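Local coordinates for protein acetyl-CoA acetyltransferase (Elizabethkingia anophelis NUHP1, PDB 6BN2) that probably catalyses the thiolase condensation of two acetyl-CoA molecules into acetoacetyl-CoA, and the reverse cleavage, through an acylated cysteine, at residues A[49-54]-A[263-268]; A[202-207]-A[369-374]; A[104-109]-A[118-123]. All coordinates share one frame; numbering follows the deposited sequence.

In the fold
The three contacts lie in different layers of the thiolase fold; interactions 1 and 3 are fully buried, whereas interaction 2 reaches the surface at E204. Interactions 1 and 3 share the N-terminal sheet: strands 258-268 and 117-125 are antiparallel neighbours, and the two contact centres lie about 12 Å apart. V265 and M267 face the outer helix 34-48 and the loop after it, whereas L266 joins I118 and A120 on the side of helix 98-111. Both contacts are purely apolar across their segments. Interaction 2, centred about 17 Å from interaction 1, joins a loop of the N-terminal sequence range to helix 358-375 of the C-terminal one, and its chemistry is polar, with carboxylates and an amide.

Interaction 1: residues A[49-54]-A[263-268]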
loop_
_atom_site.group_PDB
_atom_site.type_symbol
_atom_site.label_atom_id
_atom_site.label_comp_id
_atom_site.label_asym_id
_atom_site.label_seq_id
_atom_site.Cartn_x
_atom_site.Cartn_y
_atom_site.Cartn_z
ATOM N N ILE A 49 16.948 14.086 15.041
ATOM C CA ILE A 49 16.277 14.877 16.059
ATOM C C ILE A 49 16.293 14.191 17.421
ATOM O O ILE A 49 15.577 14.617 18.331
ATOM C CB ILE A 49 14.839 15.216 15.627
ATOM C CG1 ILE A 49 14.101 13.949 15.177
ATOM C CG2 ILE A 49 14.869 16.215 14.472
ATOM C CD1 ILE A 49 12.609 14.151 14.943
ATOM N N ASN A 50 17.105 13.137 17.572
ATOM C CA ASN A 50 17.227 12.392 18.827
ATOM C C ASN A 50 15.855 12.005 19.374
ATOM O O ASN A 50 15.583 12.118 20.568
ATOM C CB ASN A 50 18.019 13.191 19.867
ATOM C CG ASN A 50 18.516 12.325 21.012
ATOM O OD1 ASN A 50 18.731 11.122 20.849
ATOM N ND2 ASN A 50 18.693 12.933 22.177
ATOM N N LEU A 51 14.981 11.531 18.490
ATOM C CA LEU A 51 13.597 11.283 18.878
ATOM C C LEU A 51 13.453 9.919 19.539
ATOM O O LEU A 51 13.923 8.907 19.006
ATOM C CB LEU A 51 12.671 11.365 17.659
ATOM C CG LEU A 51 11.176 11.234 17.981
ATOM C CD1 LEU A 51 10.679 12.380 18.856
ATOM C CD2 LEU A 51 10.372 11.169 16.689
ATOM N N ASN A 52 12.802 9.897 20.697
ATOM C CA ASN A 52 12.409 8.644 21.338
ATOM C C ASN A 52 11.554 7.852 20.353
ATOM O O ASN A 52 10.487 8.338 19.957
ATOM C CB ASN A 52 11.631 8.957 22.620
ATOM C CG ASN A 52 11.116 7.713 23.332
ATOM O OD1 ASN A 52 11.269 6.589 22.861
ATOM N ND2 ASN A 52 10.502 7.920 24.490
ATOM N N PRO A 53 11.981 6.658 19.922
ATOM C CA PRO A 53 11.206 5.929 18.903
ATOM C C PRO A 53 9.766 5.664 19.308
ATOM O O PRO A 53 8.895 5.542 18.429
ATOM C CB PRO A 53 12.002 4.627 18.737
ATOM C CG PRO A 53 13.411 5.011 19.110
ATOM C CD PRO A 53 13.257 5.991 20.234
ATOM N N ALA A 54 9.481 5.585 20.611
ATOM C CA ALA A 54 8.114 5.300 21.030
ATOM C C ALA A 54 7.166 6.470 20.798
ATOM O O ALA A 54 5.950 6.307 20.971
ATOM C CB ALA A 54 8.082 4.884 22.504
ATOM N N ALA A 263 12.960 8.827 4.253
ATOM C CA ALA A 263 12.012 8.841 5.358
ATOM C C ALA A 263 11.921 10.232 5.958
ATOM O O ALA A 263 12.929 10.942 6.068
ATOM C CB ALA A 263 12.418 7.835 6.442
ATOM N N LEU A 264 10.706 10.582 6.371
ATOM C CA LEU A 264 10.412 11.857 7.004
ATOM C C LEU A 264 9.642 11.607 8.288
ATOM O O LEU A 264 8.886 10.638 8.409
ATOM C CB LEU A 264 9.590 12.778 6.084
ATOM C CG LEU A 264 10.188 13.199 4.732
ATOM C CD1 LEU A 264 10.127 12.094 3.683
ATOM C CD2 LEU A 264 9.409 14.426 4.229
ATOM N N VAL A 265 9.829 12.485 9.257
ATOM C CA VAL A 265 9.002 12.474 10.457
ATOM C C VAL A 265 8.101 13.696 10.409
ATOM O O VAL A 265 8.588 14.820 10.242
ATOM C CB VAL A 265 9.840 12.467 11.745
ATOM C CG1 VAL A 265 8.893 12.532 12.946
ATOM C CG2 VAL A 265 10.729 11.200 11.833
ATOM N N LEU A 266 6.792 13.464 10.529
ATOM C CA LEU A 266 5.764 14.495 10.556
ATOM C C LEU A 266 5.217 14.652 11.968
ATOM O O LEU A 266 5.054 13.659 12.687
ATOM C CB LEU A 266 4.616 14.120 9.618
ATOM C CG LEU A 266 4.578 14.656 8.190
ATOM C CD1 LEU A 266 5.897 14.540 7.508
ATOM C CD2 LEU A 266 3.487 13.921 7.414
ATOM N N MET A 267 4.882 15.882 12.351
ATOM C CA MET A 267 4.335 16.120 13.678
ATOM C C MET A 267 3.302 17.228 13.640
ATOM O O MET A 267 3.371 18.141 12.811
ATOM C CB MET A 267 5.405 16.540 14.697
ATOM C CG MET A 267 6.237 15.407 15.220
ATOM S SD MET A 267 7.410 15.956 16.447
ATOM C CE MET A 267 8.331 14.417 16.642
ATOM N N SER A 268 2.375 17.159 14.589
ATOM C CA SER A 268 1.528 18.299 14.899
ATOM C C SER A 268 2.339 19.409 15.567
ATOM O O SER A 268 3.433 19.192 16.104
ATOM C CB SER A 268 0.391 17.884 15.828
ATOM O OG SER A 268 0.905 17.540 17.108
#
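L51 lies in an extended backbone conformation (psi 130°) directly after the end of helix 34-48, and from there it faces V265 and M267 of strand 263-268. The helix finishes in a Schellman motif: N50 has positive phi, a conformation asparagine tolerates well, and the N of L51 bonds back to the O of L46. This turn sends the chain over the outer face of the N-terminal thiolase sheet.

L51 carries the contact. With CG anti to the backbone N (chi1 -175°), its forked end is thrown forward onto the strand. M267 comes to meet it tip to tip. Its chain is extended beyond CG, so that the terminal methyl CE lies 3.8 Å from L51 CD1 and equally close to CD2, resting against both prongs of the leucine. The unbranched, flexible methionine suits this span between strand and loop. V265, two residues earlier on the same face, is shorter and offers CG1 to L51 CD2 at 4.2 Å. L46 and I56 flank L51, and L275 and L277 line M267, which completes an apolar cluster.

Right before helix 269-274, S268 caps the N of K271 with its OG. On the exposed side of the loop, N52 forms an Asx turn: its OD1 accepts from A54 N at 3.0 Å, the donor standing 57° out of the carbonyl plane.

Interaction 2: residues A[202-207]-A[369-374]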
loop_
_atom_site.group_PDB
_atom_site.type_symbol
_atom_site.label_atom_id
_atom_site.label_comp_id
_atom_site.label_asym_id
_atom_site.label_seq_id
_atom_site.Cartn_x
_atom_site.Cartn_y
_atom_site.Cartn_z
ATOM N N PHE A 202 24.308 17.782 -0.537
ATOM C CA PHE A 202 23.598 16.566 -0.153
ATOM C C PHE A 202 24.069 16.020 1.186
ATOM O O PHE A 202 23.528 15.007 1.647
ATOM C CB PHE A 202 23.737 15.474 -1.223
ATOM C CG PHE A 202 22.943 15.758 -2.473
ATOM C CD1 PHE A 202 21.560 15.838 -2.423
ATOM C CD2 PHE A 202 23.584 15.963 -3.687
ATOM C CE1 PHE A 202 20.805 16.120 -3.583
ATOM C CE2 PHE A 202 22.845 16.232 -4.841
ATOM C CZ PHE A 202 21.450 16.310 -4.784
ATOM N N LYS A 203 25.040 16.670 1.820
ATOM C CA LYS A 203 25.602 16.161 3.064
ATOM C C LYS A 203 24.557 16.117 4.173
ATOM O O LYS A 203 24.542 15.185 4.986
ATOM C CB LYS A 203 26.800 17.024 3.469
ATOM C CG LYS A 203 27.591 16.467 4.635
ATOM C CD LYS A 203 28.377 15.218 4.253
ATOM C CE LYS A 203 29.289 14.810 5.411
ATOM N NZ LYS A 203 30.093 13.605 5.103
ATOM N N GLU A 204 23.676 17.114 4.226
ATOM C CA GLU A 204 22.697 17.175 5.308
ATOM C C GLU A 204 21.682 16.047 5.206
ATOM O O GLU A 204 21.345 15.418 6.216
ATOM C CB GLU A 204 21.975 18.521 5.286
ATOM C CG GLU A 204 20.963 18.699 6.398
ATOM C CD GLU A 204 21.559 18.454 7.781
ATOM O OE1 GLU A 204 22.680 18.964 8.057
ATOM O OE2 GLU A 204 20.903 17.747 8.588
ATOM N N GLU A 205 21.198 15.772 4.006
ATOM C CA GLU A 205 20.049 14.876 3.877
ATOM C C GLU A 205 20.427 13.405 3.747
ATOM O O GLU A 205 19.564 12.547 3.978
ATOM C CB GLU A 205 19.193 15.284 2.672
ATOM C CG GLU A 205 19.786 14.946 1.299
ATOM C CD GLU A 205 19.082 15.693 0.151
ATOM O OE1 GLU A 205 18.637 15.032 -0.812
ATOM O OE2 GLU A 205 18.989 16.954 0.199
ATOM N N VAL A 206 21.661 13.082 3.363
ATOM C CA VAL A 206 22.026 11.699 3.056
ATOM C C VAL A 206 22.553 11.011 4.305
ATOM O O VAL A 206 23.439 11.531 4.999
ATOM C CB VAL A 206 23.052 11.637 1.914
ATOM C CG1 VAL A 206 23.580 10.206 1.756
ATOM C CG2 VAL A 206 22.415 12.115 0.610
ATOM N N VAL A 207 21.995 9.852 4.610
ATOM C CA VAL A 207 22.477 9.006 5.697
ATOM C C VAL A 207 23.127 7.776 5.078
ATOM O O VAL A 207 22.532 7.149 4.191
ATOM C CB VAL A 207 21.354 8.623 6.682
ATOM C CG1 VAL A 207 20.898 9.876 7.437
ATOM C CG2 VAL A 207 20.165 7.964 5.978
ATOM N N LEU A 369 13.924 18.771 -1.811
ATOM C CA LEU A 369 13.298 20.097 -1.885
ATOM C C LEU A 369 13.480 20.879 -0.588
ATOM O O LEU A 369 13.772 22.079 -0.620
ATOM C CB LEU A 369 11.810 19.943 -2.211
ATOM C CG LEU A 369 11.033 21.261 -2.268
ATOM C CD1 LEU A 369 11.532 22.124 -3.428
ATOM C CD2 LEU A 369 9.546 20.970 -2.445
ATOM N N ILE A 370 13.293 20.226 0.566
ATOM C CA ILE A 370 13.494 20.915 1.848
ATOM C C ILE A 370 14.863 21.572 1.885
ATOM O O ILE A 370 15.020 22.730 2.303
ATOM C CB ILE A 370 13.319 19.928 3.018
ATOM C CG1 ILE A 370 11.843 19.564 3.149
ATOM C CG2 ILE A 370 13.893 20.521 4.327
ATOM C CD1 ILE A 370 11.593 18.308 3.992
ATOM N N ASN A 371 15.880 20.832 1.461
ATOM C CA ASN A 371 17.229 21.361 1.532
ATOM C C ASN A 371 17.504 22.381 0.441
ATOM O O ASN A 371 18.223 23.345 0.689
ATOM C CB ASN A 371 18.210 20.192 1.511
ATOM C CG ASN A 371 18.157 19.432 2.813
ATOM O OD1 ASN A 371 17.479 18.388 2.937
ATOM N ND2 ASN A 371 18.793 19.994 3.820
ATOM N N VAL A 372 16.929 22.211 -0.751
ATOM C CA VAL A 372 17.028 23.250 -1.777
ATOM C C VAL A 372 16.486 24.576 -1.251
ATOM O O VAL A 372 17.102 25.637 -1.432
ATOM C CB VAL A 372 16.290 22.820 -3.058
ATOM C CG1 VAL A 372 16.033 24.042 -3.951
ATOM C CG2 VAL A 372 17.067 21.738 -3.820
ATOM N N LEU A 373 15.321 24.539 -0.589
ATOM C CA LEU A 373 14.759 25.784 -0.064
ATOM C C LEU A 373 15.685 26.432 0.967
ATOM O O LEU A 373 15.875 27.651 0.956
ATOM C CB LEU A 373 13.372 25.536 0.534
ATOM C CG LEU A 373 12.298 25.066 -0.437
ATOM C CD1 LEU A 373 11.030 24.769 0.377
ATOM C CD2 LEU A 373 12.024 26.121 -1.520
ATOM N N LYS A 374 16.273 25.639 1.863
ATOM C CA LYS A 374 17.159 26.218 2.870
ATOM C C LYS A 374 18.441 26.745 2.238
ATOM O O LYS A 374 18.924 27.820 2.615
ATOM C CB LYS A 374 17.460 25.181 3.952
ATOM C CG LYS A 374 16.220 24.867 4.783
ATOM C CD LYS A 374 16.486 23.859 5.887
ATOM C CE LYS A 374 15.198 23.603 6.655
ATOM N NZ LYS A 374 14.648 24.880 7.206
#
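N371 is the residue of helix 369-374 that meets E204 and E205, its CA lying 7.5 Å from the CA of E205; its neighbours along the helix are turned to other surfaces. L369 points away from the loop and packs on I397 and E322. I370 follows, its branched side chain resting on A17 of strand 12-24 and I397 of strand 391-399, one from each half of the molecule.

N371 then projects straight at the loop. Its CG stands anti to the carbonyl carbon (chi1 -71°), which directs the flat amide between the two glutamates. E204 crosses it at about a right angle, meeting the amide with its CB and CG methylenes, while its carboxylate leads off to a salt bridge with K48. E205 approaches at a slant, the carboxylate plane turned 38° from the amide, with OE2 3.6 Å from N371 CB. The other oxygen, OE1, is held from outside the segments by R19 NE and T368 OG1, so the buried charge is probably well compensated. At the edge of the F202 ring, in its plane, sits E205 CD.

V372 returns to apolar packing, on F320 and V347. L373, bonded through its N to the O of L369 at 2.9 Å, packs on I397 and F320. K374 ends the segment with a long chain whose NZ reaches N399 OD1 and L280 O.

Apart from the glutamate contact at N371, helix 358-375 packs against strands of both halves, as expected of a helix in the central layer of the five-layered thiolase fold.

Interaction 3: residues A[104-109]-A[118-123]; sequences MMAAQA and IVAGGM
The carbonyl O of A120 is the probable acceptor of a short hydrogen bond from the N of L264, and A120 presents its methyl group to A106 of the helix. Two residues back, I118 O probably takes L266 N in the same manner. Such bonds hold strand 118-123 beside its antiparallel neighbour, with A120 and I118 turned to the helix.

Helix 104-109 runs almost antiparallel to the strand, at 168°, and the axes approach to 8.3 Å. Such closeness suits small residues at the interface. A106 CB lies 3.8 Å from A120 CB, methyl against methyl, and is also the point on which I118 converges. With CG1 anti to the backbone N (chi1 -179°), the isoleucine reaches its longer branch across to the helix, bringing CD1 to 3.6 Å from A106 CB. I118 CG2 touches the same methyl, A106 CB, from its own branch at 3.9 Å. One turn on, A109 CB is a looser neighbour of I118 CD1, at 4.2 Å. L266 and Y60, from the flanking strands, close around A106 and I118.

The other sides of the helix are also occupied. M104 and A107 pack on Y286 of the C-terminal half, while Q108 NE2 bonds to D114 OD2 of the second subunit. Helix 98-111 begins just after C96, the acetylated and predicted nucleophilic cysteine. A helix lodged between the sheets of the two halves and returning antiparallel into a strand is characteristic of the buried middle layer of the thiolase fold.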
loop_
_atom_site.group_PDB
_atom_site.type_symbol
_atom_site.label_atom_id
_atom_site.label_comp_id
_atom_site.label_asym_id
_atom_site.label_seq_id
_atom_site.Cartn_x
_atom_site.Cartn_y
_atom_site.Cartn_z
ATOM N N MET A 104 1.567 12.197 2.095
ATOM C CA MET A 104 0.247 12.827 2.078
ATOM C C MET A 104 -0.726 12.116 3.014
ATOM O O MET A 104 -1.459 12.761 3.774
ATOM C CB MET A 104 -0.287 12.840 0.638
ATOM C CG MET A 104 0.562 13.714 -0.278
ATOM S SD MET A 104 0.239 13.376 -2.043
ATOM C CE MET A 104 -1.537 13.559 -2.131
ATOM N N MET A 105 -0.769 10.781 2.951
ATOM C CA MET A 105 -1.643 10.008 3.833
ATOM C C MET A 105 -1.277 10.226 5.293
ATOM O O MET A 105 -2.145 10.284 6.159
ATOM C CB MET A 105 -1.547 8.519 3.487
ATOM C CG MET A 105 -2.139 8.175 2.131
ATOM S SD MET A 105 -1.708 6.508 1.601
ATOM C CE MET A 105 -3.359 5.825 1.280
ATOM N N ALA A 106 0.019 10.325 5.576
ATOM C CA ALA A 106 0.443 10.580 6.945
ATOM C C ALA A 106 -0.003 11.963 7.405
ATOM O O ALA A 106 -0.439 12.137 8.552
ATOM C CB ALA A 106 1.964 10.427 7.051
ATOM N N ALA A 107 0.098 12.962 6.519
ATOM C CA ALA A 107 -0.388 14.291 6.861
ATOM C C ALA A 107 -1.888 14.261 7.142
ATOM O O ALA A 107 -2.374 14.929 8.070
ATOM C CB ALA A 107 -0.042 15.275 5.734
ATOM N N GLN A 108 -2.632 13.464 6.377
ATOM C CA GLN A 108 -4.065 13.354 6.611
ATOM C C GLN A 108 -4.355 12.710 7.957
ATOM O O GLN A 108 -5.331 13.077 8.615
ATOM C CB GLN A 108 -4.729 12.564 5.480
ATOM C CG GLN A 108 -4.705 13.350 4.162
ATOM C CD GLN A 108 -5.150 12.550 2.969
ATOM O OE1 GLN A 108 -4.762 11.405 2.797
ATOM N NE2 GLN A 108 -5.991 13.146 2.138
ATOM N N ALA A 109 -3.527 11.747 8.380
ATOM C CA ALA A 109 -3.702 11.152 9.708
ATOM C C ALA A 109 -3.500 12.188 10.812
ATOM O O ALA A 109 -4.196 12.154 11.841
ATOM C CB ALA A 109 -2.735 9.979 9.899
ATOM N N ILE A 118 4.350 10.770 13.175
ATOM C CA ILE A 118 4.206 9.684 12.212
ATOM C C ILE A 118 5.401 9.713 11.266
ATOM O O ILE A 118 5.922 10.787 10.939
ATOM C CB ILE A 118 2.848 9.799 11.475
ATOM C CG1 ILE A 118 2.660 8.652 10.468
ATOM C CG2 ILE A 118 2.672 11.158 10.803
ATOM C CD1 ILE A 118 1.177 8.504 10.015
ATOM N N VAL A 119 5.865 8.525 10.860
ATOM C CA VAL A 119 6.948 8.384 9.883
ATOM C C VAL A 119 6.329 8.098 8.526
ATOM O O VAL A 119 5.421 7.260 8.416
ATOM C CB VAL A 119 7.912 7.250 10.273
ATOM C CG1 VAL A 119 8.810 6.861 9.086
ATOM C CG2 VAL A 119 8.753 7.629 11.507
ATOM N N ALA A 120 6.819 8.782 7.486
ATOM C CA ALA A 120 6.385 8.483 6.124
ATOM C C ALA A 120 7.595 8.515 5.204
ATOM O O ALA A 120 8.467 9.379 5.339
ATOM C CB ALA A 120 5.316 9.481 5.625
ATOM N N GLY A 121 7.624 7.601 4.241
ATOM C CA GLY A 121 8.752 7.557 3.324
ATOM C C GLY A 121 8.549 6.487 2.276
ATOM O O GLY A 121 7.412 6.181 1.905
ATOM N N GLY A 122 9.645 5.919 1.790
ATOM C CA GLY A 122 9.551 4.921 0.739
ATOM C C GLY A 122 10.864 4.191 0.597
ATOM O O GLY A 122 11.913 4.637 1.093
ATOM N N MET A 123 10.794 3.054 -0.090
ATOM C CA MET A 123 11.943 2.169 -0.181
ATOM C C MET A 123 11.793 1.298 -1.420
ATOM O O MET A 123 10.679 0.915 -1.789
ATOM C CB MET A 123 12.053 1.294 1.086
ATOM C CG MET A 123 10.826 0.385 1.312
ATOM S SD MET A 123 10.780 -0.244 3.008
ATOM C CE MET A 123 9.165 -1.089 3.015
#